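MAU2 chromatid cohesion factor homolog (Saccharomyces cerevisiae, PDB 4XDN) forms a complex with Scc2 that is required for the association of cohesin with chromosomes, and so takes part in sister chromatid cohesion. Local coordinates at residues Ile129-Cys132 with Glu133-Leu137; His138-Pro141 with Leu142-Ser146; Asn158-Val161 with Gln162-Val165; Asp169-Tyr172 with Gln173-Ser177; Arg208-Gln212 with Trp213-Leu217. All coordinates share one frame; numbering follows the deposited sequence.

Contact 1: Ile129-Cys132 with Glu133-Leu137; sequences IMRC and EFLLL
R131 turns its CG to the far side from the backbone N (chi1 -170°) and runs extended as far as NE, while L135, one turn further on, tucks its CG beside the backbone N (chi1 -68°); together these choices bring the guanidinium up against the leucine branches. NH1 of R131 lies 3.7 Å from CD1 of L135, an oblique van der Waals touch between the arginine head and a methyl. The leucine also leans on the backbone of the preceding turn, since its CG is 3.3 Å from O of R131. That carbonyl accepts from N of L135 at 2.9 Å through a nearly straight bond (167°). E133 is folded differently: bent at chi2, it lays CG 3.4 Å from O of I129, the same oxygen that takes the E133 amide, and its OE2 forms a salt bridge with K113. F134 N to M130 O (3.0 Å) and L136 N to C132 O (2.9 Å) continue the i to i+4 bonding of an alpha helix, which widens to a pi-type turn at 135-137; CB of L136 rests 3.3 Å from that C132 oxygen. The polar end of R131 finds partners beyond this turn: NE donates to the backbone of another protein's chain, and the guanidinium makes a cation-pi contact with F89. Helix 126-144 is enclosed here on several sides: C132 and L135 meet helices 81-98 and 102-119, M130 and E133 meet helices 147-165 and 170-189, and the partner chain packs on R131 and F134.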
# COMPACT_ATOMS: atom_id res chain seq x y z
N ILE A 129 -1.85 15.48 -31.06
CA ILE A 129 -3.26 15.23 -30.75
C ILE A 129 -3.38 14.18 -29.65
O ILE A 129 -4.19 14.33 -28.73
CB ILE A 129 -4.04 14.78 -32.01
CG1 ILE A 129 -4.16 15.95 -32.99
CG2 ILE A 129 -5.43 14.27 -31.64
CD1 ILE A 129 -4.61 15.55 -34.37
N MET A 130 -2.58 13.13 -29.74
CA MET A 130 -2.64 12.06 -28.75
C MET A 130 -2.16 12.54 -27.39
O MET A 130 -2.63 12.05 -26.36
CB MET A 130 -1.80 10.86 -29.21
CG MET A 130 -2.32 10.19 -30.47
SD MET A 130 -4.11 10.03 -30.51
CE MET A 130 -4.30 8.37 -29.94
N ARG A 131 -1.24 13.49 -27.38
CA ARG A 131 -0.76 14.04 -26.12
C ARG A 131 -1.84 14.93 -25.51
O ARG A 131 -2.00 14.97 -24.29
CB ARG A 131 0.54 14.83 -26.31
CG ARG A 131 1.18 15.20 -24.98
CD ARG A 131 2.65 15.58 -25.12
NE ARG A 131 3.32 15.47 -23.83
CZ ARG A 131 3.18 16.34 -22.83
NH1 ARG A 131 2.39 17.40 -22.98
NH2 ARG A 131 3.83 16.15 -21.69
N CYS A 132 -2.58 15.64 -26.36
CA CYS A 132 -3.73 16.41 -25.90
C CYS A 132 -4.72 15.49 -25.19
O CYS A 132 -5.24 15.83 -24.13
CB CYS A 132 -4.42 17.13 -27.06
SG CYS A 132 -3.54 18.57 -27.73
N GLU A 133 -4.96 14.32 -25.77
CA GLU A 133 -5.90 13.36 -25.20
C GLU A 133 -5.36 12.78 -23.89
O GLU A 133 -6.12 12.53 -22.96
CB GLU A 133 -6.18 12.23 -26.19
CG GLU A 133 -6.93 12.67 -27.45
CD GLU A 133 -8.34 13.17 -27.16
OE1 GLU A 133 -8.92 12.79 -26.13
OE2 GLU A 133 -8.86 13.95 -27.98
N PHE A 134 -4.06 12.57 -23.83
CA PHE A 134 -3.43 12.04 -22.63
C PHE A 134 -3.56 13.04 -21.48
O PHE A 134 -3.89 12.67 -20.36
CB PHE A 134 -1.96 11.70 -22.89
CG PHE A 134 -1.36 10.80 -21.86
CD1 PHE A 134 -1.54 9.43 -21.93
CD2 PHE A 134 -0.60 11.32 -20.82
CE1 PHE A 134 -0.98 8.59 -20.98
CE2 PHE A 134 -0.04 10.49 -19.86
CZ PHE A 134 -0.23 9.12 -19.94
N LEU A 135 -3.30 14.31 -21.77
CA LEU A 135 -3.47 15.35 -20.77
C LEU A 135 -4.93 15.45 -20.34
O LEU A 135 -5.22 15.60 -19.15
CB LEU A 135 -2.99 16.70 -21.32
CG LEU A 135 -1.49 16.84 -21.56
CD1 LEU A 135 -1.18 18.14 -22.29
CD2 LEU A 135 -0.72 16.75 -20.26
N LEU A 136 -5.84 15.34 -21.30
CA LEU A 136 -7.26 15.49 -21.03
C LEU A 136 -7.85 14.32 -20.26
O LEU A 136 -8.75 14.50 -19.43
CB LEU A 136 -8.02 15.65 -22.36
CG LEU A 136 -8.76 16.96 -22.69
CD1 LEU A 136 -8.06 18.21 -22.18
CD2 LEU A 136 -8.94 17.05 -24.20
N LEU A 137 -7.35 13.11 -20.53
CA LEU A 137 -7.97 11.89 -20.02
C LEU A 137 -7.19 11.24 -18.88
O LEU A 137 -7.75 10.48 -18.10
CB LEU A 137 -8.14 10.89 -21.17
CG LEU A 137 -8.99 11.38 -22.35
CD1 LEU A 137 -8.92 10.39 -23.49
CD2 LEU A 137 -10.43 11.61 -21.93

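Contact 2: His138-Pro141 with Leu142-Ser146; sequences HDLP and LMRDS
P141 O is gripped twice where the helix ends, by N of D145 at 2.9 Å and by a water donating at 2.6 Å. That water accepts from N of S146 (2.8 Å), bridging a carbonyl of the final turn to the N-cap residue of the next helix. One turn earlier, ND1 of H138 donates to OD1 of D139 (2.7 Å) almost straight (172°) and in the imidazole plane, meeting OD1 on the anti side, somewhat out of the carboxylate plane. This bond fixes the rotation of the imidazole, and CD1 of L142 settles over one face in a CH-pi contact, 3.5 Å from the H138 ring centroid. F134 stacks on the H138 ring as well. R144 bonds its N to O of L140 and packs CG 3.2 Å from that oxygen. Its guanidinium edge turns to CB of L140, and NH2 forms salt bridges with D103 and E106. P141, lacking an N-H, kinks the helix. Around this end of helix 126-144, P141 and L142 touch helices 147-165 and 170-189, L140 and R144 lie against helix 102-119, and M143 reaches helix 81-98 and a basic side chain of the partner protein chain.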
# COMPACT_ATOMS: atom_id res chain seq x y z
N HIS A 138 -5.89 11.55 -18.78
CA HIS A 138 -5.03 10.94 -17.77
C HIS A 138 -4.50 11.96 -16.76
O HIS A 138 -4.80 11.87 -15.57
CB HIS A 138 -3.87 10.21 -18.43
CG HIS A 138 -2.89 9.61 -17.47
ND1 HIS A 138 -1.77 10.28 -17.02
CD2 HIS A 138 -2.87 8.40 -16.86
CE1 HIS A 138 -1.10 9.51 -16.19
NE2 HIS A 138 -1.74 8.36 -16.07
N ASP A 139 -3.72 12.92 -17.23
CA ASP A 139 -3.04 13.85 -16.33
C ASP A 139 -4.01 14.74 -15.56
O ASP A 139 -3.94 14.83 -14.34
CB ASP A 139 -2.04 14.72 -17.09
CG ASP A 139 -0.76 13.98 -17.43
OD1 ASP A 139 -0.82 12.77 -17.69
OD2 ASP A 139 0.31 14.63 -17.43
N LEU A 140 -4.93 15.39 -16.27
CA LEU A 140 -5.82 16.36 -15.63
C LEU A 140 -6.78 15.70 -14.64
O LEU A 140 -6.93 16.18 -13.52
CB LEU A 140 -6.60 17.15 -16.68
CG LEU A 140 -5.93 18.46 -17.13
CD1 LEU A 140 -6.58 19.01 -18.40
CD2 LEU A 140 -5.98 19.49 -16.02
N PRO A 141 -7.45 14.60 -15.05
CA PRO A 141 -8.34 13.92 -14.10
C PRO A 141 -7.62 13.41 -12.84
O PRO A 141 -8.18 13.50 -11.75
CB PRO A 141 -8.89 12.75 -14.92
CG PRO A 141 -8.82 13.22 -16.33
CD PRO A 141 -7.56 14.04 -16.40
N LEU A 142 -6.41 12.88 -13.00
CA LEU A 142 -5.67 12.35 -11.86
C LEU A 142 -5.28 13.45 -10.87
O LEU A 142 -5.36 13.25 -9.66
CB LEU A 142 -4.41 11.62 -12.34
CG LEU A 142 -4.62 10.22 -12.92
CD1 LEU A 142 -3.33 9.69 -13.51
CD2 LEU A 142 -5.16 9.25 -11.87
N MET A 143 -4.87 14.60 -11.39
CA MET A 143 -4.51 15.73 -10.54
C MET A 143 -5.75 16.31 -9.88
O MET A 143 -5.72 16.68 -8.70
CB MET A 143 -3.79 16.81 -11.34
CG MET A 143 -2.28 16.66 -11.41
SD MET A 143 -1.43 16.57 -9.82
CE MET A 143 -2.38 17.72 -8.83
N ARG A 144 -6.84 16.41 -10.64
CA ARG A 144 -8.13 16.83 -10.10
C ARG A 144 -8.52 15.94 -8.93
O ARG A 144 -8.91 16.42 -7.86
CB ARG A 144 -9.21 16.76 -11.17
CG ARG A 144 -9.25 17.94 -12.13
CD ARG A 144 -10.38 17.77 -13.13
NE ARG A 144 -10.95 19.04 -13.57
CZ ARG A 144 -10.71 19.62 -14.74
NH1 ARG A 144 -9.91 19.05 -15.64
NH2 ARG A 144 -11.29 20.78 -15.03
N ASP A 145 -8.42 14.63 -9.14
CA ASP A 145 -8.83 13.63 -8.16
C ASP A 145 -10.28 13.85 -7.74
O ASP A 145 -10.61 13.83 -6.55
CB ASP A 145 -7.90 13.66 -6.95
CG ASP A 145 -7.91 12.36 -6.18
OD1 ASP A 145 -8.02 11.28 -6.81
OD2 ASP A 145 -7.80 12.40 -4.94
N SER A 146 -11.14 14.07 -8.73
CA SER A 146 -12.57 14.31 -8.52
C SER A 146 -13.39 13.21 -9.18
O SER A 146 -13.17 12.88 -10.34
CB SER A 146 -12.97 15.68 -9.07
OG SER A 146 -14.38 15.85 -9.06
O HOH W 1 -10.73 13.77 -11.53

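Contact 3: Asn158-Val161 with Gln162-Val165; sequences NELV and QYMV
L160 and M164 meet through CG of the leucine and SD of the methionine, 3.6 Å apart, the sulfur lying across the branch point with both leucine methyls a little further off. The leucine carries CG opposite its backbone N and beside its carbonyl carbon (chi1 -173°), whereas M164 keeps CG beside its own N (chi1 -67°) and bends at chi3, and the two chains converge on one side of the helix. CD1 of L160 also touches CD2 of the Y163 ring at 4.1 Å. A second, looser pair sits round the helix, where CG1 of V161 faces CG1 of V165 at 4.1 Å. Behind these side chains stands the backbone: O of L160 accepts from N of M164 at 3.0 Å and weakly from N of Y163, and CG of M164 lies 3.2 Å from the same oxygen, the methionine stem running close along the turn. O of V161 takes N of V165 at 3.0 Å. Cutting L160 back to an alanine removes the branch beside the M164 sulfur and would probably open a gap facing F179 and L137. Beyond the turn, M164 packs on M130 and W175, and V161 on F179, while E159 and Q162 belong to the solvent-facing side. The arrangement is that of an amphipathic helix with one apolar side set between antiparallel neighbours, consistent with the TPR-like helical array of this family.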
# COMPACT_ATOMS: atom_id res chain seq x y z
N ASN A 158 -13.24 5.73 -23.11
CA ASN A 158 -13.79 4.55 -23.77
C ASN A 158 -14.26 4.88 -25.18
O ASN A 158 -14.11 4.07 -26.10
CB ASN A 158 -14.95 3.96 -22.96
CG ASN A 158 -14.50 3.33 -21.66
OD1 ASN A 158 -13.35 2.90 -21.53
ND2 ASN A 158 -15.39 3.28 -20.68
N GLU A 159 -14.82 6.07 -25.35
CA GLU A 159 -15.26 6.53 -26.66
C GLU A 159 -14.06 6.64 -27.60
O GLU A 159 -14.14 6.26 -28.77
CB GLU A 159 -15.97 7.88 -26.55
CG GLU A 159 -16.57 8.38 -27.85
CD GLU A 159 -17.08 9.81 -27.74
OE1 GLU A 159 -17.27 10.30 -26.61
OE2 GLU A 159 -17.28 10.45 -28.80
N LEU A 160 -12.96 7.17 -27.08
CA LEU A 160 -11.74 7.35 -27.85
C LEU A 160 -11.16 6.01 -28.30
O LEU A 160 -10.79 5.84 -29.46
CB LEU A 160 -10.71 8.13 -27.03
CG LEU A 160 -9.43 8.54 -27.76
CD1 LEU A 160 -9.71 9.62 -28.79
CD2 LEU A 160 -8.37 9.01 -26.77
N VAL A 161 -11.09 5.06 -27.37
CA VAL A 161 -10.56 3.73 -27.65
C VAL A 161 -11.38 3.02 -28.71
O VAL A 161 -10.83 2.42 -29.64
CB VAL A 161 -10.51 2.86 -26.37
CG1 VAL A 161 -10.20 1.39 -26.70
CG2 VAL A 161 -9.48 3.40 -25.39
N GLN A 162 -12.70 3.09 -28.57
CA GLN A 162 -13.62 2.47 -29.53
C GLN A 162 -13.36 2.99 -30.94
O GLN A 162 -13.41 2.24 -31.91
CB GLN A 162 -15.07 2.73 -29.12
CG GLN A 162 -16.12 2.28 -30.13
CD GLN A 162 -16.18 0.78 -30.29
OE1 GLN A 162 -15.40 0.18 -31.03
NE2 GLN A 162 -17.13 0.15 -29.60
N TYR A 163 -13.10 4.29 -31.04
CA TYR A 163 -12.90 4.93 -32.33
C TYR A 163 -11.56 4.50 -32.94
O TYR A 163 -11.46 4.30 -34.15
CB TYR A 163 -12.97 6.45 -32.19
CG TYR A 163 -11.91 7.22 -32.94
CD1 TYR A 163 -11.96 7.36 -34.32
CD2 TYR A 163 -10.86 7.83 -32.26
CE1 TYR A 163 -10.98 8.07 -35.00
CE2 TYR A 163 -9.89 8.54 -32.93
CZ TYR A 163 -9.95 8.66 -34.30
OH TYR A 163 -8.98 9.37 -34.97
N MET A 164 -10.55 4.34 -32.10
CA MET A 164 -9.20 4.07 -32.59
C MET A 164 -8.97 2.61 -32.97
O MET A 164 -8.22 2.33 -33.91
CB MET A 164 -8.18 4.49 -31.53
CG MET A 164 -8.15 5.98 -31.32
SD MET A 164 -7.27 6.47 -29.83
CE MET A 164 -5.73 5.62 -30.08
N VAL A 165 -9.59 1.68 -32.25
CA VAL A 165 -9.45 0.27 -32.59
C VAL A 165 -10.04 -0.01 -33.97
O VAL A 165 -9.68 -1.00 -34.60
CB VAL A 165 -10.13 -0.66 -31.55
CG1 VAL A 165 -9.42 -0.56 -30.21
CG2 VAL A 165 -11.61 -0.33 -31.41

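Contact 4: Asp169-Tyr172 with Gln173-Ser177; sequences DELY and QNWAS
With CG beside its backbone N (chi1 -78°) and the amide turned roughly across the stem, N174 folds back on the preceding turn and ND2 reaches O of E170 at 2.6 Å. The bond is nearly straight (170°), with the acceptor in the asparagine amide plane. That oxygen also receives the backbone N of N174 at 3.0 Å, the donors arriving from opposite faces of the carbonyl plane. E170 extends alongside, its CG 3.6 Å from ND2 of N174. With an alanine in place of N174, the E170 carbonyl would probably lose its second donor, and the E170 stem the amide beside it. L171 and W175 run side by side: the leucine, with CG opposite its backbone N (chi1 -171°), sets that atom 3.8 Å from CD1 of the indole. CD1 of W175 also rests 3.3 Å from O of L171. D169 caps the helix N terminus, its OD2 accepting from N of L171 from above the carboxylate plane. Q173 NE2 donates to O of L167 and V165. Helix 170-189 thus begins against M302 of strand 297-302, while W175 packs on M130 of helix 126-144 and on another protein's chain, and Y172 meets Y163 of helix 147-165.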
# COMPACT_ATOMS: atom_id res chain seq x y z
N ASP A 169 -4.60 0.95 -38.73
CA ASP A 169 -3.22 1.41 -38.70
C ASP A 169 -2.54 1.08 -37.37
O ASP A 169 -3.11 1.28 -36.30
CB ASP A 169 -3.15 2.91 -38.94
CG ASP A 169 -1.73 3.40 -39.15
OD1 ASP A 169 -1.26 3.36 -40.31
OD2 ASP A 169 -1.09 3.82 -38.17
N GLU A 170 -1.31 0.57 -37.47
CA GLU A 170 -0.57 0.08 -36.31
C GLU A 170 -0.33 1.17 -35.27
O GLU A 170 -0.29 0.89 -34.07
CB GLU A 170 0.76 -0.50 -36.78
CG GLU A 170 1.50 -1.29 -35.72
CD GLU A 170 2.60 -2.14 -36.31
OE1 GLU A 170 3.23 -1.70 -37.30
OE2 GLU A 170 2.84 -3.26 -35.80
N LEU A 171 -0.16 2.40 -35.73
CA LEU A 171 0.07 3.52 -34.82
C LEU A 171 -1.14 3.73 -33.91
O LEU A 171 -1.00 3.83 -32.69
CB LEU A 171 0.36 4.80 -35.61
CG LEU A 171 0.82 6.01 -34.80
CD1 LEU A 171 2.19 5.76 -34.18
CD2 LEU A 171 0.85 7.26 -35.67
N TYR A 172 -2.32 3.78 -34.51
CA TYR A 172 -3.56 4.01 -33.77
C TYR A 172 -3.93 2.81 -32.91
O TYR A 172 -4.58 2.96 -31.87
CB TYR A 172 -4.71 4.33 -34.74
CG TYR A 172 -4.70 5.76 -35.21
CD1 TYR A 172 -5.24 6.77 -34.43
CD2 TYR A 172 -4.15 6.11 -36.44
CE1 TYR A 172 -5.24 8.09 -34.85
CE2 TYR A 172 -4.15 7.42 -36.87
CZ TYR A 172 -4.69 8.41 -36.07
OH TYR A 172 -4.69 9.72 -36.48
N GLN A 173 -3.52 1.62 -33.34
CA GLN A 173 -3.74 0.40 -32.56
C GLN A 173 -2.94 0.44 -31.27
O GLN A 173 -3.45 0.08 -30.20
CB GLN A 173 -3.36 -0.83 -33.38
CG GLN A 173 -4.35 -1.16 -34.50
CD GLN A 173 -5.70 -1.61 -33.97
OE1 GLN A 173 -5.79 -2.25 -32.91
NE2 GLN A 173 -6.76 -1.28 -34.69
N ASN A 174 -1.68 0.86 -31.36
CA ASN A 174 -0.84 0.99 -30.18
C ASN A 174 -1.31 2.12 -29.28
O ASN A 174 -1.34 1.98 -28.06
CB ASN A 174 0.62 1.22 -30.59
CG ASN A 174 1.31 -0.05 -31.03
OD1 ASN A 174 1.97 -0.71 -30.24
ND2 ASN A 174 1.15 -0.40 -32.30
N TRP A 175 -1.66 3.25 -29.88
CA TRP A 175 -2.20 4.36 -29.10
C TRP A 175 -3.48 3.95 -28.38
O TRP A 175 -3.73 4.37 -27.26
CB TRP A 175 -2.48 5.57 -29.99
CG TRP A 175 -1.32 6.48 -30.21
CD1 TRP A 175 -0.75 6.82 -31.41
CD2 TRP A 175 -0.59 7.19 -29.21
NE1 TRP A 175 0.29 7.69 -31.21
CE2 TRP A 175 0.41 7.94 -29.86
CE3 TRP A 175 -0.68 7.27 -27.81
CZ2 TRP A 175 1.32 8.75 -29.17
CZ3 TRP A 175 0.22 8.07 -27.13
CH2 TRP A 175 1.20 8.80 -27.81
N ALA A 176 -4.29 3.12 -29.04
CA ALA A 176 -5.53 2.64 -28.44
C ALA A 176 -5.23 1.82 -27.19
O ALA A 176 -5.99 1.83 -26.23
CB ALA A 176 -6.32 1.81 -29.44
N SER A 177 -4.10 1.12 -27.21
CA SER A 177 -3.66 0.32 -26.08
C SER A 177 -3.27 1.22 -24.90
O SER A 177 -3.57 0.91 -23.75
CB SER A 177 -2.48 -0.56 -26.49
OG SER A 177 -2.06 -1.40 -25.43

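Contact 5: Arg208-Gln212 with Trp213-Leu217; sequences REKSQ and WKWFL
S211 OG works both ways across the start of the helix, accepting from N of K214 at 3.1 Å and donating to O of R208 at 2.7 Å. Its place between the backbone N and the carbonyl carbon (chi1 68°) lets one hydroxyl cap the first turn and tie down the type II beta turn from R208 to S211. The backbone carbonyl of S211 is taken by N of W215 at 3.1 Å through an almost straight bond (173°), and O of Q212 by N of F216 at 2.9 Å. K214, fully extended, drives NZ onto OE2 of E209 at 2.6 Å, a salt bridge met nearly along the carboxylate C-O bond. E239 stands close to the other oxygen of E209, so the lysine is likely to ease a local crowding of negative charge. The motif is a serine N-cap at the mouth of helix 212-228, joined by a short turn to helix 193-206. Three further side-chain donors find their acceptors beyond the turn: NE2 of Q212 goes to O of V248, NE1 of W213 to OG of S177, and NE1 of W215 to OG of S242. The W215 ring is covered on one face by the turn itself, CA of K210 lying 3.7 Å from the centroid of the six-membered ring in a CH-pi contact. CB of K210 touches CH2 of W215 at 3.7 Å.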
# COMPACT_ATOMS: atom_id res chain seq x y z
N ARG A 208 1.17 -7.61 -27.31
CA ARG A 208 2.16 -8.56 -27.81
C ARG A 208 2.80 -9.29 -26.63
O ARG A 208 3.22 -8.68 -25.65
CB ARG A 208 3.23 -7.83 -28.62
CG ARG A 208 4.35 -8.72 -29.15
CD ARG A 208 5.25 -7.96 -30.12
NE ARG A 208 5.77 -6.72 -29.54
CZ ARG A 208 6.93 -6.61 -28.88
NH1 ARG A 208 7.71 -7.68 -28.71
NH2 ARG A 208 7.31 -5.44 -28.39
N GLU A 209 2.84 -10.62 -26.72
CA GLU A 209 3.36 -11.43 -25.64
C GLU A 209 4.87 -11.25 -25.49
O GLU A 209 5.58 -11.04 -26.48
CB GLU A 209 3.02 -12.91 -25.87
CG GLU A 209 3.57 -13.85 -24.82
CD GLU A 209 3.19 -13.46 -23.40
OE1 GLU A 209 3.98 -13.71 -22.47
OE2 GLU A 209 2.08 -12.90 -23.21
N LYS A 210 5.35 -11.32 -24.25
CA LYS A 210 6.76 -11.16 -23.92
C LYS A 210 7.31 -9.81 -24.39
O LYS A 210 8.47 -9.71 -24.79
CB LYS A 210 7.58 -12.31 -24.51
CG LYS A 210 7.31 -13.63 -23.81
CD LYS A 210 7.98 -14.80 -24.51
CE LYS A 210 7.46 -16.12 -23.96
NZ LYS A 210 7.41 -16.13 -22.47
N SER A 211 6.47 -8.78 -24.33
CA SER A 211 6.88 -7.42 -24.62
C SER A 211 7.00 -6.63 -23.33
O SER A 211 6.34 -6.94 -22.33
CB SER A 211 5.88 -6.74 -25.56
OG SER A 211 4.64 -6.51 -24.91
N GLN A 212 7.85 -5.60 -23.34
CA GLN A 212 8.03 -4.73 -22.19
C GLN A 212 6.71 -4.09 -21.79
O GLN A 212 6.42 -3.93 -20.60
CB GLN A 212 9.07 -3.65 -22.50
CG GLN A 212 9.27 -2.63 -21.40
CD GLN A 212 10.34 -1.61 -21.74
OE1 GLN A 212 10.38 -1.09 -22.85
NE2 GLN A 212 11.22 -1.34 -20.78
N TRP A 213 5.92 -3.74 -22.79
CA TRP A 213 4.64 -3.09 -22.58
C TRP A 213 3.66 -3.99 -21.82
O TRP A 213 3.04 -3.57 -20.85
CB TRP A 213 4.05 -2.66 -23.92
CG TRP A 213 2.69 -2.03 -23.85
CD1 TRP A 213 1.58 -2.41 -24.54
CD2 TRP A 213 2.30 -0.91 -23.04
NE1 TRP A 213 0.52 -1.60 -24.22
CE2 TRP A 213 0.93 -0.67 -23.30
CE3 TRP A 213 2.96 -0.09 -22.13
CZ2 TRP A 213 0.22 0.35 -22.68
CZ3 TRP A 213 2.25 0.92 -21.51
CH2 TRP A 213 0.90 1.13 -21.79
N LYS A 214 3.53 -5.24 -22.26
CA LYS A 214 2.60 -6.17 -21.61
C LYS A 214 3.03 -6.47 -20.18
O LYS A 214 2.22 -6.45 -19.26
CB LYS A 214 2.49 -7.48 -22.39
CG LYS A 214 1.61 -8.51 -21.68
CD LYS A 214 1.23 -9.67 -22.58
CE LYS A 214 0.26 -10.59 -21.85
NZ LYS A 214 -0.16 -11.76 -22.67
N TRP A 215 4.32 -6.75 -20.00
CA TRP A 215 4.86 -7.05 -18.68
C TRP A 215 4.73 -5.85 -17.74
O TRP A 215 4.53 -6.02 -16.54
CB TRP A 215 6.32 -7.49 -18.78
CG TRP A 215 6.49 -8.96 -19.04
CD1 TRP A 215 5.74 -9.97 -18.53
CD2 TRP A 215 7.48 -9.58 -19.87
NE1 TRP A 215 6.19 -11.18 -18.98
CE2 TRP A 215 7.26 -10.97 -19.81
CE3 TRP A 215 8.53 -9.09 -20.66
CZ2 TRP A 215 8.06 -11.88 -20.51
CZ3 TRP A 215 9.32 -10.00 -21.35
CH2 TRP A 215 9.08 -11.37 -21.27
N PHE A 216 4.82 -4.65 -18.29
CA PHE A 216 4.60 -3.45 -17.49
C PHE A 216 3.15 -3.39 -17.01
O PHE A 216 2.89 -3.16 -15.83
CB PHE A 216 4.92 -2.19 -18.30
CG PHE A 216 4.32 -0.94 -17.72
CD1 PHE A 216 4.81 -0.40 -16.54
CD2 PHE A 216 3.25 -0.32 -18.34
CE1 PHE A 216 4.26 0.74 -16.00
CE2 PHE A 216 2.69 0.82 -17.80
CZ PHE A 216 3.19 1.35 -16.63
N LEU A 217 2.22 -3.61 -17.92
CA LEU A 217 0.80 -3.57 -17.59
C LEU A 217 0.44 -4.65 -16.59
O LEU A 217 -0.41 -4.44 -15.72
CB LEU A 217 -0.05 -3.73 -18.85
CG LEU A 217 0.04 -2.60 -19.87
CD1 LEU A 217 -0.61 -3.03 -21.17
CD2 LEU A 217 -0.63 -1.34 -19.33

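Each contact closes only a single local turn, and along the chain the five follow in series, none nesting in or crossing another. Contacts 1 and 2 are successive turns of helix 126-144, probably hydrogen-bonded through F134 O to D139 N and L135 O to L140 N. Contact 3 lies on the next helix, 147-165, and returns to contact 1 where L137 packs on L160. Contact 4 starts helix 170-189, is tied back to contact 3 at the V165 carbonyl and packs against contact 1. After helix 193-206, contact 5 opens helix 212-228 and is linked to contact 4 by a probable hydrogen bond between the side chains of W213 and S177.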